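Local structure of putative exported protein (Bacteroides fragilis, 4RAA) at residues A[103-107]-A[108-112]; A[160-163]-A[164-168]; A[190-194]-A[195-199]. The protein is of unknown function but folds as a six-bladed beta-propeller and is probably exported from the bacterial cytoplasm. One frame throughout, in Å; residues are numbered along the deposited sequence.

In the fold
The three contacts are local turns and follow one another in series along the chain. None nests in another and none crosses. Contact 1 closes the loop between strands 100-105 and 110-115. Contact 2 closes the loop between strands 157-162 and 168-174. Contact 3 closes the tight turn between strands 189-192 and 195-200. The three hairpins belong to different sheets, consistent with consecutive blades of the six-bladed propeller. Contacts 1 and 2 touch where Val111 CG2 meets Phe166 CZ at 4.2 Å, which joins two neighbouring sheets. Contact 3 stands apart. Its nearest atoms are about 9 Å from contact 2 and about 12 Å from contact 1.

Contact 1 of 3, residues A[103-107]-A[108-112]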
# COMPACT_ATOMS: atom_id res chain seq x y z
N ALA A 103 4.70 -9.85 6.05
CA ALA A 103 3.81 -10.97 6.40
C ALA A 103 2.45 -10.78 5.71
O ALA A 103 1.93 -9.65 5.64
CB ALA A 103 3.64 -11.05 7.90
N ILE A 104 1.88 -11.89 5.21
CA ILE A 104 0.60 -11.94 4.50
C ILE A 104 -0.53 -12.44 5.41
O ILE A 104 -0.53 -13.61 5.81
CB ILE A 104 0.68 -12.86 3.25
CG1 ILE A 104 1.73 -12.34 2.27
CG2 ILE A 104 -0.69 -12.98 2.55
CD1 ILE A 104 2.02 -13.25 1.09
N ASP A 105 -1.49 -11.56 5.69
CA ASP A 105 -2.66 -11.86 6.50
C ASP A 105 -3.83 -12.17 5.55
O ASP A 105 -4.43 -11.25 4.98
CB ASP A 105 -2.98 -10.66 7.41
CG ASP A 105 -4.12 -10.92 8.39
OD1 ASP A 105 -4.69 -12.03 8.45
OD2 ASP A 105 -4.45 -9.98 9.15
N ILE A 106 -4.14 -13.47 5.37
CA ILE A 106 -5.28 -13.93 4.53
C ILE A 106 -6.68 -13.69 5.13
O ILE A 106 -7.67 -13.75 4.41
CB ILE A 106 -5.17 -15.41 4.08
CG1 ILE A 106 -5.10 -16.41 5.27
CG2 ILE A 106 -3.99 -15.57 3.15
CD1 ILE A 106 -5.26 -17.87 4.90
N ALA A 107 -6.75 -13.42 6.43
CA ALA A 107 -8.02 -13.15 7.09
C ALA A 107 -8.50 -11.74 6.78
O ALA A 107 -9.69 -11.55 6.50
CB ALA A 107 -7.90 -13.36 8.59
N GLN A 108 -7.59 -10.77 6.86
CA GLN A 108 -7.91 -9.35 6.64
C GLN A 108 -7.50 -8.79 5.26
O GLN A 108 -7.65 -7.58 5.03
CB GLN A 108 -7.33 -8.51 7.79
CG GLN A 108 -7.96 -8.89 9.12
CD GLN A 108 -7.54 -8.00 10.27
OE1 GLN A 108 -8.38 -7.38 10.92
NE2 GLN A 108 -6.23 -7.94 10.53
N ASP A 109 -7.04 -9.66 4.35
CA ASP A 109 -6.66 -9.28 2.97
C ASP A 109 -5.67 -8.13 2.90
O ASP A 109 -5.88 -7.14 2.20
CB ASP A 109 -7.92 -9.01 2.12
CG ASP A 109 -8.70 -10.26 1.83
OD1 ASP A 109 -8.19 -11.10 1.04
OD2 ASP A 109 -9.83 -10.40 2.36
N LYS A 110 -4.59 -8.29 3.67
CA LYS A 110 -3.51 -7.30 3.72
C LYS A 110 -2.11 -7.90 3.90
O LYS A 110 -1.96 -9.05 4.29
CB LYS A 110 -3.79 -6.25 4.80
CG LYS A 110 -4.04 -6.80 6.19
CD LYS A 110 -4.00 -5.68 7.22
CE LYS A 110 -4.27 -6.19 8.63
NZ LYS A 110 -4.07 -5.18 9.70
N VAL A 111 -1.12 -7.08 3.57
CA VAL A 111 0.30 -7.39 3.68
C VAL A 111 0.83 -6.42 4.72
O VAL A 111 0.60 -5.22 4.58
CB VAL A 111 1.05 -7.09 2.35
CG1 VAL A 111 2.51 -7.52 2.43
CG2 VAL A 111 0.37 -7.80 1.18
N LEU A 112 1.55 -6.91 5.72
CA LEU A 112 2.12 -6.03 6.76
C LEU A 112 3.63 -6.06 6.67
O LEU A 112 4.22 -7.15 6.65
CB LEU A 112 1.65 -6.43 8.16
CG LEU A 112 0.11 -6.50 8.30
CD1 LEU A 112 -0.40 -7.92 8.10
CD2 LEU A 112 -0.34 -5.98 9.65
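Asp105 and Gln108 meet through their polar ends, across the turn that links strands 100-105 and 110-115. Gln108 NE2 donates to Asp105 OD2 over 3.0 Å. The N-H points almost straight at the oxygen and comes in nearly along its C-O axis. OD2 lies close to the plane of the Gln108 amide, while the carboxylate and amide planes are turned 52° apart. Gln108 reaches this point on a chain extended beyond CG. The other oxygen, Asp105 OD1, takes the backbone N of Ala107 at 3.2 Å, from above the carboxylate plane. This closes an Asx turn. Outside the turn, Leu88 N donates to OD1 and Ile87 N to OD2. The buried carboxylate is thus gripped by four N-H groups, which fix its rotation.

The backbone bonds form an antiparallel ladder. Ala103 and Leu112 are a hydrogen-bonded pair, with Leu112 N to Ala103 O at 2.8 Å. Asp105 and Lys110 are the next such pair, with Asp105 N to Lys110 O at 2.9 Å. Ile104 and Val111 form the non-hydrogen-bonded pair between them, and their side chains share the face opposite Asp105 and Lys110.

Side-chain packing is slight. Leu112 CD1 lies 3.8 Å from Asp105 CB, on the face they share with Ala103 and Lys110. The extended Lys110 chain passes the carboxylate, with CE 3.8 Å from Asp105 OD2. Its NZ goes on to a salt bridge with Glu124 and a hydrogen bond to Glu85 O.

Asp109 and Lys110 both face Asp105, and Asp109 has a positive phi of 53°. This is a G1 beta bulge at the end of a beta hairpin, here inside a propeller blade.

Contact 2 of 3, residues A[160-163]-A[164-168]; sequences VVTD and SLFDI
Asp163 and Asp167 lie side by side and point the same way. Their carboxylate planes are turned 49° apart, and Asp163 OD2 is 4.0 Å from Asp167 OD2. Two like charges so close would probably disfavour each other. Asp167 OD1, however, forms a salt bridge with Arg126 of the second subunit, which should offset this. The Asp163 carboxylate is folded back over the turn because CG sits between the backbone N and the carbonyl carbon (chi1 66°). From there OD1 accepts the backbone N of Asp167 at 3.1 Å, met from above the carboxylate plane.

The backbone bends in a type I beta turn from Asp163 to Phe166, within the loop between strands 157-162 and 168-174 of a propeller blade. Phe166 N donates to Asp163 O at 3.1 Å, from well above the carbonyl plane. The hydroxyl of Thr162 reaches the same oxygen, but in the plane and on a lone pair. Asp163 O is therefore held by two donors. Asp163 N to Asp167 O, 3.0 Å, ties the two arms together next to the strand ends, beside Thr162 and Ile168.

Thr162 OG1 lies 3.6 Å from Phe166 CA and is also hydrogen-bonded to Trp144 NE1. The Phe166 ring packs mainly outside the turn. It meets Trp144 edge-to-face and Arg125 in a cation-pi contact. A bound phosphate, probably from the crystallisation liquor, lies about 4 Å from the Phe166 side chain. Further along, Val160 and Ile168 cross at about a right angle. They meet through their CG2 methyls, and Val160 CG2 also lies 3.9 Å from Ile168 CG1.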
# COMPACT_ATOMS: atom_id res chain seq x y z
N VAL A 160 1.66 -15.79 -10.41
CA VAL A 160 1.71 -14.50 -11.11
C VAL A 160 2.89 -13.66 -10.63
O VAL A 160 3.18 -13.63 -9.44
CB VAL A 160 0.37 -13.72 -10.96
CG1 VAL A 160 0.05 -13.40 -9.51
CG2 VAL A 160 0.36 -12.44 -11.80
N VAL A 161 3.58 -13.00 -11.56
CA VAL A 161 4.71 -12.14 -11.24
C VAL A 161 4.27 -10.69 -11.33
O VAL A 161 3.70 -10.30 -12.35
CB VAL A 161 5.91 -12.41 -12.16
CG1 VAL A 161 7.08 -11.49 -11.82
CG2 VAL A 161 6.30 -13.88 -12.07
N THR A 162 4.51 -9.91 -10.27
CA THR A 162 4.16 -8.49 -10.21
C THR A 162 5.36 -7.64 -9.87
O THR A 162 6.33 -8.15 -9.29
CB THR A 162 3.10 -8.16 -9.13
OG1 THR A 162 3.70 -8.05 -7.83
CG2 THR A 162 1.98 -9.19 -9.11
N ASP A 163 5.27 -6.35 -10.18
CA ASP A 163 6.33 -5.40 -9.82
C ASP A 163 6.23 -5.06 -8.31
O ASP A 163 5.37 -5.58 -7.58
CB ASP A 163 6.30 -4.12 -10.72
CG ASP A 163 5.03 -3.25 -10.54
OD1 ASP A 163 4.29 -3.37 -9.54
OD2 ASP A 163 4.79 -2.40 -11.43
N SER A 164 7.16 -4.21 -7.87
CA SER A 164 7.19 -3.62 -6.51
C SER A 164 5.80 -3.19 -6.00
O SER A 164 5.37 -3.54 -4.92
CB SER A 164 8.14 -2.40 -6.58
OG SER A 164 8.14 -1.57 -5.44
N LEU A 165 5.08 -2.49 -6.88
CA LEU A 165 3.79 -1.86 -6.58
C LEU A 165 2.55 -2.79 -6.68
O LEU A 165 1.45 -2.36 -6.35
CB LEU A 165 3.67 -0.63 -7.53
CG LEU A 165 2.76 0.58 -7.31
CD1 LEU A 165 3.03 1.24 -5.97
CD2 LEU A 165 2.99 1.60 -8.42
N PHE A 166 2.75 -4.06 -7.09
CA PHE A 166 1.71 -5.12 -7.25
C PHE A 166 0.97 -5.16 -8.62
O PHE A 166 0.03 -5.95 -8.78
CB PHE A 166 0.64 -5.22 -6.12
CG PHE A 166 1.17 -5.27 -4.70
CD1 PHE A 166 2.47 -5.69 -4.37
CD2 PHE A 166 0.26 -5.03 -3.65
CE1 PHE A 166 2.87 -5.75 -3.03
CE2 PHE A 166 0.65 -5.12 -2.31
CZ PHE A 166 1.95 -5.48 -2.00
N ASP A 167 1.38 -4.34 -9.59
CA ASP A 167 0.81 -4.41 -10.95
C ASP A 167 1.35 -5.70 -11.59
O ASP A 167 2.55 -5.98 -11.48
CB ASP A 167 1.16 -3.18 -11.78
CG ASP A 167 0.55 -1.89 -11.24
OD1 ASP A 167 -0.50 -1.94 -10.55
OD2 ASP A 167 1.12 -0.81 -11.52
N ILE A 168 0.48 -6.45 -12.25
CA ILE A 168 0.83 -7.76 -12.83
C ILE A 168 1.73 -7.60 -14.04
O ILE A 168 1.37 -6.89 -14.97
CB ILE A 168 -0.45 -8.58 -13.23
CG1 ILE A 168 -1.28 -8.91 -11.97
CG2 ILE A 168 -0.08 -9.87 -13.99
CD1 ILE A 168 -2.66 -9.47 -12.22

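Contact 3 of 3, residues A[190-194]-A[195-199]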
# COMPACT_ATOMS: atom_id res chain seq x y z
N TYR A 190 9.74 -21.56 -3.06
CA TYR A 190 10.96 -21.48 -2.23
C TYR A 190 12.19 -21.01 -3.01
O TYR A 190 12.18 -20.94 -4.26
CB TYR A 190 11.24 -22.83 -1.54
CG TYR A 190 11.53 -24.01 -2.45
CD1 TYR A 190 12.80 -24.18 -3.00
CD2 TYR A 190 10.56 -24.99 -2.71
CE1 TYR A 190 13.10 -25.25 -3.82
CE2 TYR A 190 10.85 -26.08 -3.54
CZ TYR A 190 12.13 -26.20 -4.09
OH TYR A 190 12.49 -27.25 -4.90
N LYS A 191 13.24 -20.70 -2.25
CA LYS A 191 14.53 -20.26 -2.77
C LYS A 191 15.65 -21.28 -2.53
O LYS A 191 15.58 -22.09 -1.59
CB LYS A 191 14.95 -18.90 -2.18
CG LYS A 191 14.21 -17.69 -2.75
CD LYS A 191 14.93 -16.36 -2.49
CE LYS A 191 14.99 -15.99 -1.00
NZ LYS A 191 15.62 -14.66 -0.79
N VAL A 192 16.62 -21.27 -3.44
CA VAL A 192 17.87 -22.04 -3.36
C VAL A 192 18.88 -21.06 -3.96
O VAL A 192 18.95 -20.89 -5.19
CB VAL A 192 17.84 -23.38 -4.14
CG1 VAL A 192 19.20 -24.06 -4.09
CG2 VAL A 192 16.75 -24.30 -3.58
N GLY A 193 19.61 -20.39 -3.07
CA GLY A 193 20.51 -19.31 -3.45
C GLY A 193 19.59 -18.16 -3.83
O GLY A 193 18.62 -17.87 -3.11
N THR A 194 19.85 -17.59 -5.00
CA THR A 194 19.07 -16.47 -5.57
C THR A 194 17.81 -16.91 -6.36
O THR A 194 16.84 -16.15 -6.47
CB THR A 194 19.96 -15.60 -6.49
OG1 THR A 194 20.50 -16.40 -7.56
CG2 THR A 194 21.12 -14.99 -5.69
N ASN A 195 17.85 -18.12 -6.93
CA ASN A 195 16.75 -18.66 -7.74
C ASN A 195 15.52 -19.05 -6.92
O ASN A 195 15.63 -19.60 -5.82
CB ASN A 195 17.20 -19.87 -8.56
CG ASN A 195 18.19 -19.50 -9.65
OD1 ASN A 195 19.31 -20.00 -9.67
ND2 ASN A 195 17.78 -18.60 -10.55
N VAL A 196 14.36 -18.78 -7.51
CA VAL A 196 13.06 -19.05 -6.92
C VAL A 196 12.44 -20.21 -7.70
O VAL A 196 12.43 -20.21 -8.92
CB VAL A 196 12.16 -17.81 -6.97
CG1 VAL A 196 10.91 -18.02 -6.11
CG2 VAL A 196 12.93 -16.58 -6.48
N PHE A 197 11.92 -21.18 -6.96
CA PHE A 197 11.31 -22.37 -7.54
C PHE A 197 9.86 -22.47 -7.09
O PHE A 197 9.49 -21.91 -6.06
CB PHE A 197 12.09 -23.61 -7.12
CG PHE A 197 13.51 -23.59 -7.61
CD1 PHE A 197 14.49 -22.88 -6.92
CD2 PHE A 197 13.87 -24.28 -8.76
CE1 PHE A 197 15.80 -22.84 -7.37
CE2 PHE A 197 15.19 -24.25 -9.22
CZ PHE A 197 16.15 -23.53 -8.52
N ALA A 198 9.05 -23.18 -7.87
CA ALA A 198 7.62 -23.35 -7.59
C ALA A 198 7.08 -24.69 -8.10
O ALA A 198 7.70 -25.31 -8.98
CB ALA A 198 6.82 -22.19 -8.18
N TYR A 199 5.95 -25.13 -7.54
CA TYR A 199 5.32 -26.40 -7.94
C TYR A 199 3.84 -26.49 -7.56
O TYR A 199 3.38 -25.79 -6.65
CB TYR A 199 6.08 -27.59 -7.35
CG TYR A 199 6.14 -27.64 -5.85
CD1 TYR A 199 7.15 -26.97 -5.14
CD2 TYR A 199 5.19 -28.36 -5.11
CE1 TYR A 199 7.20 -27.02 -3.75
CE2 TYR A 199 5.23 -28.42 -3.72
CZ TYR A 199 6.23 -27.75 -3.05
OH TYR A 199 6.26 -27.82 -1.68
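Tyr190 lays one face of its ring against CB of Phe197. The CB stands 4.2 Å from the centroid of the Tyr190 ring, a CH-pi contact displaced toward the rim, on the side of CE1. The two rings are nearly parallel, with planes 23° apart. The Tyr190 and Phe197 rings are offset so far, with centroids 5.9 Å apart, that little of one lies over the other. Tyr190 lies this way because its CG sits between the backbone N and the carbonyl carbon (chi1 64°). At the ring edge away from CE1, Tyr190 CE2 meets Tyr199 CE1 at 3.8 Å. These side chains cross at about a right angle and touch at their ring edges. Both tyrosine hydroxyls are tied to strand 254-261, Tyr190 OH to Glu261 and Tyr199 OH to Val259 N.

The frame is a tight beta hairpin of strands 189-192 and 195-200 in one propeller sheet, closed by a type II' turn from Val192 to Asn195. Gly193 takes the positive phi that such a turn has at its second residue. Val192 N donates to Asn195 O at 3.1 Å, while the return bond from Asn195 N to Val192 O is weak. Beyond it, Tyr190 and Phe197 form the next hydrogen-bonded pair, with Phe197 N to Tyr190 O at 2.7 Å.

Val192 lies on the same face as the two rings. Its CB meets Phe197 CE1 at 3.9 Å, next to the Tyr190 contact. On the opposite face of the hairpin, Lys191 and Val196 cross obliquely, with Lys191 CG 4.1 Å from Val196 CG2.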